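Local coordinates for glyoxylate-induced Protein (Pseudomonas aeruginosa, PDB 1SQ4) that is of unproven function but, as a double-barrel cupin protein, may hydrolyse ureidoglycine with release of ammonia, at residues G215-E220 and G237-L242; F68-V73 and R259-K264. One frame throughout, in Å; residues are numbered along the deposited sequence.

Contact 1: residues G215-E220 and G237-L242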
loop_
_atom_site.group_PDB
_atom_site.type_symbol
_atom_site.label_atom_id
_atom_site.label_comp_id
_atom_site.label_asym_id
_atom_site.label_seq_id
_atom_site.Cartn_x
_atom_site.Cartn_y
_atom_site.Cartn_z
ATOM N N GLY A 215 -18.094 11.361 17.254
ATOM C CA GLY A 215 -18.755 11.305 15.970
ATOM C C GLY A 215 -19.144 12.657 15.441
ATOM O O GLY A 215 -19.311 13.610 16.199
ATOM N N LEU A 216 -19.277 12.727 14.121
ATOM C CA LEU A 216 -19.660 13.941 13.414
ATOM C C LEU A 216 -20.741 13.575 12.424
ATOM O O LEU A 216 -20.572 12.635 11.663
ATOM C CB LEU A 216 -18.468 14.501 12.643
ATOM C CG LEU A 216 -17.507 15.416 13.378
ATOM C CD1 LEU A 216 -17.297 14.960 14.802
ATOM C CD2 LEU A 216 -16.182 15.435 12.620
ATOM N N TYR A 217 -21.847 14.310 12.430
ATOM C CA TYR A 217 -22.930 14.045 11.484
ATOM C C TYR A 217 -23.258 15.348 10.767
ATOM O O TYR A 217 -23.781 16.279 11.370
ATOM C CB TYR A 217 -24.178 13.512 12.202
ATOM C CG TYR A 217 -25.313 13.175 11.261
ATOM C CD1 TYR A 217 -26.084 14.174 10.685
ATOM C CD2 TYR A 217 -25.576 11.853 10.901
ATOM C CE1 TYR A 217 -27.085 13.875 9.772
ATOM C CE2 TYR A 217 -26.583 11.541 9.985
ATOM C CZ TYR A 217 -27.332 12.565 9.426
ATOM O OH TYR A 217 -28.338 12.275 8.532
ATOM N N VAL A 218 -22.959 15.415 9.480
ATOM C CA VAL A 218 -23.213 16.642 8.745
ATOM C C VAL A 218 -24.706 16.916 8.608
ATOM O O VAL A 218 -25.427 16.166 7.958
ATOM C CB VAL A 218 -22.566 16.589 7.350
ATOM C CG1 VAL A 218 -22.662 17.946 6.683
ATOM C CG2 VAL A 218 -21.115 16.154 7.477
ATOM N N LEU A 219 -25.158 18.000 9.227
ATOM C CA LEU A 219 -26.557 18.384 9.172
ATOM C C LEU A 219 -26.877 19.215 7.936
ATOM O O LEU A 219 -27.966 19.115 7.372
ATOM C CB LEU A 219 -26.956 19.190 10.416
ATOM C CG LEU A 219 -27.132 18.426 11.729
ATOM C CD1 LEU A 219 -27.598 19.366 12.820
ATOM C CD2 LEU A 219 -28.129 17.293 11.529
ATOM N N GLU A 220 -25.925 20.030 7.509
ATOM C CA GLU A 220 -26.147 20.890 6.371
ATOM C C GLU A 220 -24.875 21.311 5.684
ATOM O O GLU A 220 -23.848 21.518 6.329
ATOM C CB GLU A 220 -26.892 22.127 6.838
ATOM C CG GLU A 220 -26.959 23.238 5.841
ATOM C CD GLU A 220 -27.571 24.477 6.444
ATOM O OE1 GLU A 220 -27.171 24.833 7.578
ATOM O OE2 GLU A 220 -28.447 25.096 5.791
ATOM N N GLY A 237 -25.809 14.586 5.726
ATOM C CA GLY A 237 -26.222 13.199 5.781
ATOM C C GLY A 237 -25.047 12.258 5.976
ATOM O O GLY A 237 -25.217 11.108 6.380
ATOM N N ASP A 238 -23.847 12.738 5.679
ATOM C CA ASP A 238 -22.670 11.910 5.845
ATOM C C ASP A 238 -22.251 11.929 7.300
ATOM O O ASP A 238 -22.471 12.911 8.006
ATOM C CB ASP A 238 -21.519 12.400 4.957
ATOM C CG ASP A 238 -21.826 12.265 3.469
ATOM O OD1 ASP A 238 -22.827 11.600 3.114
ATOM O OD2 ASP A 238 -21.058 12.818 2.650
ATOM N N PHE A 239 -21.663 10.820 7.734
ATOM C CA PHE A 239 -21.203 10.658 9.100
ATOM C C PHE A 239 -19.708 10.328 9.100
ATOM O O PHE A 239 -19.251 9.496 8.314
ATOM C CB PHE A 239 -21.977 9.520 9.774
ATOM C CG PHE A 239 -21.577 9.285 11.196
ATOM C CD1 PHE A 239 -21.896 10.212 12.176
ATOM C CD2 PHE A 239 -20.824 8.175 11.548
ATOM C CE1 PHE A 239 -21.471 10.048 13.477
ATOM C CE2 PHE A 239 -20.392 8.003 12.854
ATOM C CZ PHE A 239 -20.716 8.947 13.820
HETATM N N MSE A 240 -18.952 10.994 9.971
HETATM C CA MSE A 240 -17.515 10.753 10.092
HETATM C C MSE A 240 -17.218 10.336 11.514
HETATM O O MSE A 240 -17.698 10.964 12.453
HETATM C CB MSE A 240 -16.710 12.020 9.783
HETATM C CG MSE A 240 -16.932 12.616 8.398
HETATM SE SE MSE A 240 -16.061 14.345 8.201
HETATM C CE MSE A 240 -17.087 15.390 9.436
ATOM N N TRP A 241 -16.429 9.282 11.673
ATOM C CA TRP A 241 -16.054 8.813 12.997
ATOM C C TRP A 241 -14.559 8.944 13.183
ATOM O O TRP A 241 -13.791 8.431 12.374
ATOM C CB TRP A 241 -16.448 7.355 13.194
ATOM C CG TRP A 241 -15.940 6.812 14.486
ATOM C CD1 TRP A 241 -14.851 6.028 14.670
ATOM C CD2 TRP A 241 -16.457 7.096 15.791
ATOM N NE1 TRP A 241 -14.649 5.801 16.011
ATOM C CE2 TRP A 241 -15.625 6.442 16.721
ATOM C CE3 TRP A 241 -17.550 7.833 16.260
ATOM C CZ2 TRP A 241 -15.838 6.513 18.091
ATOM C CZ3 TRP A 241 -17.765 7.907 17.619
ATOM C CH2 TRP A 241 -16.918 7.244 18.521
ATOM N N LEU A 242 -14.155 9.617 14.257
ATOM C CA LEU A 242 -12.741 9.825 14.564
ATOM C C LEU A 242 -12.258 8.987 15.747
ATOM O O LEU A 242 -12.917 8.937 16.783
ATOM C CB LEU A 242 -12.484 11.299 14.835
ATOM C CG LEU A 242 -12.442 12.152 13.567
ATOM C CD1 LEU A 242 -13.668 13.023 13.444
ATOM C CD2 LEU A 242 -11.182 13.011 13.621
HETATM O O HOH W 1 -28.072 10.361 6.745
#
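L216 and M240, a selenomethionine, form an antiparallel hydrogen-bonded pair: L216 N donates to M240 O at 2.9 Å, and M240 N returns a bond to L216 O, an atom placed with less certainty. Toward the G237 end, V218 N reaches D238 O (2.9 Å, N-H...O angle 159°) and G237 N reaches V218 O (2.8 Å), carrying the ladder beyond the regular strand. On the L216 face of the sheet, the bend of M240 at chi3 (-67°) swings CE back onto L216 CB and CD2, and L242 CD1 meets L216 CD2 at 3.6 Å. The other face is aromatic. Y217 CB approaches the ring edge of F239 at CD1 (4.0 Å), D238 O stands over one face of the Y217 ring toward its rim, and W241 CZ3 lies against G215 N. A water joins Y217 OH (2.6 Å) to G237 O. Further out, D238 OD1 accepts from K35 N, and OD2 pairs with R23. In this cupin sheet, strand 212-220 runs between 239-244 and 258-265, where L219 and E220 both face R259 in a classic beta bulge; Y217 and F239 reach Q70 on strand 69-76 of the other sheet.

Contact 2: residues F68-V73 and R259-K264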
loop_
_atom_site.group_PDB
_atom_site.type_symbol
_atom_site.label_atom_id
_atom_site.label_comp_id
_atom_site.label_asym_id
_atom_site.label_seq_id
_atom_site.Cartn_x
_atom_site.Cartn_y
_atom_site.Cartn_z
ATOM N N PHE A 68 -20.873 5.491 22.568
ATOM C CA PHE A 68 -22.106 6.120 22.131
ATOM C C PHE A 68 -22.898 5.255 21.174
ATOM O O PHE A 68 -22.384 4.311 20.575
ATOM C CB PHE A 68 -21.804 7.459 21.444
ATOM C CG PHE A 68 -21.374 8.551 22.382
ATOM C CD1 PHE A 68 -22.280 9.123 23.274
ATOM C CD2 PHE A 68 -20.077 9.040 22.346
ATOM C CE1 PHE A 68 -21.897 10.175 24.119
ATOM C CE2 PHE A 68 -19.685 10.087 23.182
ATOM C CZ PHE A 68 -20.600 10.658 24.074
ATOM N N SER A 69 -24.170 5.595 21.054
ATOM C CA SER A 69 -25.068 4.917 20.150
ATOM C C SER A 69 -25.919 6.048 19.573
ATOM O O SER A 69 -26.361 6.948 20.292
ATOM C CB SER A 69 -25.914 3.888 20.905
ATOM O OG SER A 69 -27.256 4.304 21.064
ATOM N N GLN A 70 -26.108 6.031 18.263
ATOM C CA GLN A 70 -26.887 7.060 17.604
ATOM C C GLN A 70 -27.924 6.412 16.703
ATOM O O GLN A 70 -27.624 5.453 15.993
ATOM C CB GLN A 70 -25.952 7.950 16.784
ATOM C CG GLN A 70 -26.645 8.937 15.877
ATOM C CD GLN A 70 -25.661 9.746 15.039
ATOM O OE1 GLN A 70 -24.507 9.340 14.841
ATOM N NE2 GLN A 70 -26.116 10.888 14.531
ATOM N N TYR A 71 -29.151 6.908 16.747
ATOM C CA TYR A 71 -30.186 6.367 15.876
ATOM C C TYR A 71 -30.870 7.530 15.169
ATOM O O TYR A 71 -30.880 8.653 15.672
ATOM C CB TYR A 71 -31.263 5.615 16.661
ATOM C CG TYR A 71 -30.808 4.655 17.727
ATOM C CD1 TYR A 71 -29.669 3.873 17.565
ATOM C CD2 TYR A 71 -31.591 4.447 18.859
ATOM C CE1 TYR A 71 -29.328 2.900 18.501
ATOM C CE2 TYR A 71 -31.258 3.478 19.795
ATOM C CZ TYR A 71 -30.125 2.705 19.604
ATOM O OH TYR A 71 -29.812 1.709 20.493
ATOM N N ILE A 72 -31.435 7.267 13.998
ATOM C CA ILE A 72 -32.160 8.301 13.281
ATOM C C ILE A 72 -33.543 7.695 13.108
ATOM O O ILE A 72 -33.789 6.873 12.216
ATOM C CB ILE A 72 -31.503 8.656 11.915
ATOM C CG1 ILE A 72 -30.130 9.297 12.146
ATOM C CG2 ILE A 72 -32.349 9.674 11.176
ATOM C CD1 ILE A 72 -29.400 9.718 10.871
ATOM N N VAL A 73 -34.436 8.098 14.010
ATOM C CA VAL A 73 -35.794 7.584 14.060
ATOM C C VAL A 73 -36.844 8.296 13.232
ATOM O O VAL A 73 -36.945 9.510 13.242
ATOM C CB VAL A 73 -36.270 7.533 15.509
ATOM C CG1 VAL A 73 -37.676 6.979 15.575
ATOM C CG2 VAL A 73 -35.318 6.677 16.316
ATOM N N ARG A 259 -22.472 22.676 8.455
ATOM C CA ARG A 259 -22.453 22.387 9.877
ATOM C C ARG A 259 -22.782 20.950 10.238
ATOM O O ARG A 259 -23.482 20.262 9.505
ATOM C CB ARG A 259 -23.382 23.374 10.612
ATOM C CG ARG A 259 -24.786 23.545 10.018
ATOM C CD ARG A 259 -25.459 24.868 10.436
ATOM N NE ARG A 259 -25.510 25.070 11.885
ATOM C CZ ARG A 259 -26.630 25.133 12.599
ATOM N NH1 ARG A 259 -27.806 25.009 12.005
ATOM N NH2 ARG A 259 -26.576 25.311 13.912
ATOM N N TYR A 260 -22.252 20.478 11.357
ATOM C CA TYR A 260 -22.528 19.119 11.739
ATOM C C TYR A 260 -22.735 18.915 13.206
ATOM O O TYR A 260 -22.174 19.620 14.038
ATOM C CB TYR A 260 -21.425 18.188 11.256
ATOM C CG TYR A 260 -20.028 18.601 11.646
ATOM C CD1 TYR A 260 -19.137 19.089 10.685
ATOM C CD2 TYR A 260 -19.567 18.452 12.959
ATOM C CE1 TYR A 260 -17.827 19.412 11.014
ATOM C CE2 TYR A 260 -18.249 18.773 13.297
ATOM C CZ TYR A 260 -17.390 19.248 12.318
ATOM O OH TYR A 260 -16.081 19.543 12.620
ATOM N N LEU A 261 -23.569 17.935 13.509
ATOM C CA LEU A 261 -23.877 17.567 14.876
ATOM C C LEU A 261 -22.678 16.775 15.388
ATOM O O LEU A 261 -22.153 15.913 14.687
ATOM C CB LEU A 261 -25.130 16.699 14.876
ATOM C CG LEU A 261 -25.564 16.080 16.192
ATOM C CD1 LEU A 261 -26.181 17.141 17.087
ATOM C CD2 LEU A 261 -26.564 14.977 15.902
ATOM N N LEU A 262 -22.247 17.065 16.607
ATOM C CA LEU A 262 -21.101 16.385 17.196
ATOM C C LEU A 262 -21.374 15.949 18.625
ATOM O O LEU A 262 -21.946 16.700 19.419
ATOM C CB LEU A 262 -19.888 17.322 17.175
ATOM C CG LEU A 262 -18.574 16.874 17.835
ATOM C CD1 LEU A 262 -17.453 17.760 17.333
ATOM C CD2 LEU A 262 -18.665 16.937 19.351
ATOM N N TYR A 263 -20.951 14.735 18.953
ATOM C CA TYR A 263 -21.125 14.209 20.303
ATOM C C TYR A 263 -19.827 13.603 20.809
ATOM O O TYR A 263 -19.122 12.927 20.064
ATOM C CB TYR A 263 -22.261 13.174 20.346
ATOM C CG TYR A 263 -22.210 12.073 19.302
ATOM C CD1 TYR A 263 -21.569 10.863 19.556
ATOM C CD2 TYR A 263 -22.855 12.227 18.077
ATOM C CE1 TYR A 263 -21.582 9.826 18.611
ATOM C CE2 TYR A 263 -22.875 11.205 17.125
ATOM C CZ TYR A 263 -22.242 10.007 17.395
ATOM O OH TYR A 263 -22.286 8.997 16.450
ATOM N N LYS A 264 -19.520 13.874 22.076
ATOM C CA LYS A 264 -18.308 13.384 22.741
ATOM C C LYS A 264 -18.532 13.265 24.248
ATOM O O LYS A 264 -19.430 13.900 24.804
ATOM C CB LYS A 264 -17.145 14.348 22.498
ATOM C CG LYS A 264 -17.553 15.803 22.696
ATOM C CD LYS A 264 -16.389 16.763 22.673
ATOM C CE LYS A 264 -16.902 18.172 22.879
ATOM N NZ LYS A 264 -15.796 19.138 23.096
#
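The chi1 of Y263, 50°, places CG between its backbone N and carbonyl carbon, and the ring carried there meets both F68 and Q70. In Q70, CG is anti to the backbone N and the chain stays extended beyond it, which brings the amide to the phenol end of Y263. There Y263 OH donates to Q70 OE1 at 2.8 Å, coming from above the carbonyl plane, 42° out of it; the same oxygen lies 3.4 Å from Y263 CE2, at the ring edge. Q70 NE2 is bonded to H139 ND1, so both ends of the amide are engaged, consistent with its modelled orientation. Toward K264 the edge of Y263 is set against the face of F68 in a T-shaped stack: centroids of the F68 and Y263 rings lie 5.2 Å apart, the planes meet at 73°, and Y263 CD1 sits 3.7 Å from F68 CD2. The far edge of the F68 ring, at CZ, abuts the backbone of K264. The nearest CA atoms, those of F68 and K264, are 8.2 Å apart, too far for backbone pairing, so the two sheets meet here through side chains and the K264 backbone. Strand 69-76 lies between 52-57 and 136-144 in the first cupin sheet, while 258-265 lies between 212-220 and 191-198 in the second; I72 also touches Y217.

The N-terminal strands 25-26 and 30-33 already join the sheet of contact 1; the chain then passes F68-V73 in the other sheet and returns at G215-E220. This segment meets G237-L242 in contact 1, closing a short excursion of 16 residues that includes strands 222-227 and 230-235. R259-K264 then returns to F68-V73, so contact 2 closes a loop of 185 residues that encloses contact 1 without crossing it. Their centres are about 8 Å apart. Strands 212-220 and 258-265, one from each contact, are sheet neighbours: Y217 O probably accepts from L261 N at 2.7 Å, and E220 O from R259 N. Contact 1 pairs two strands within that sheet, and contact 2 packs it against the other.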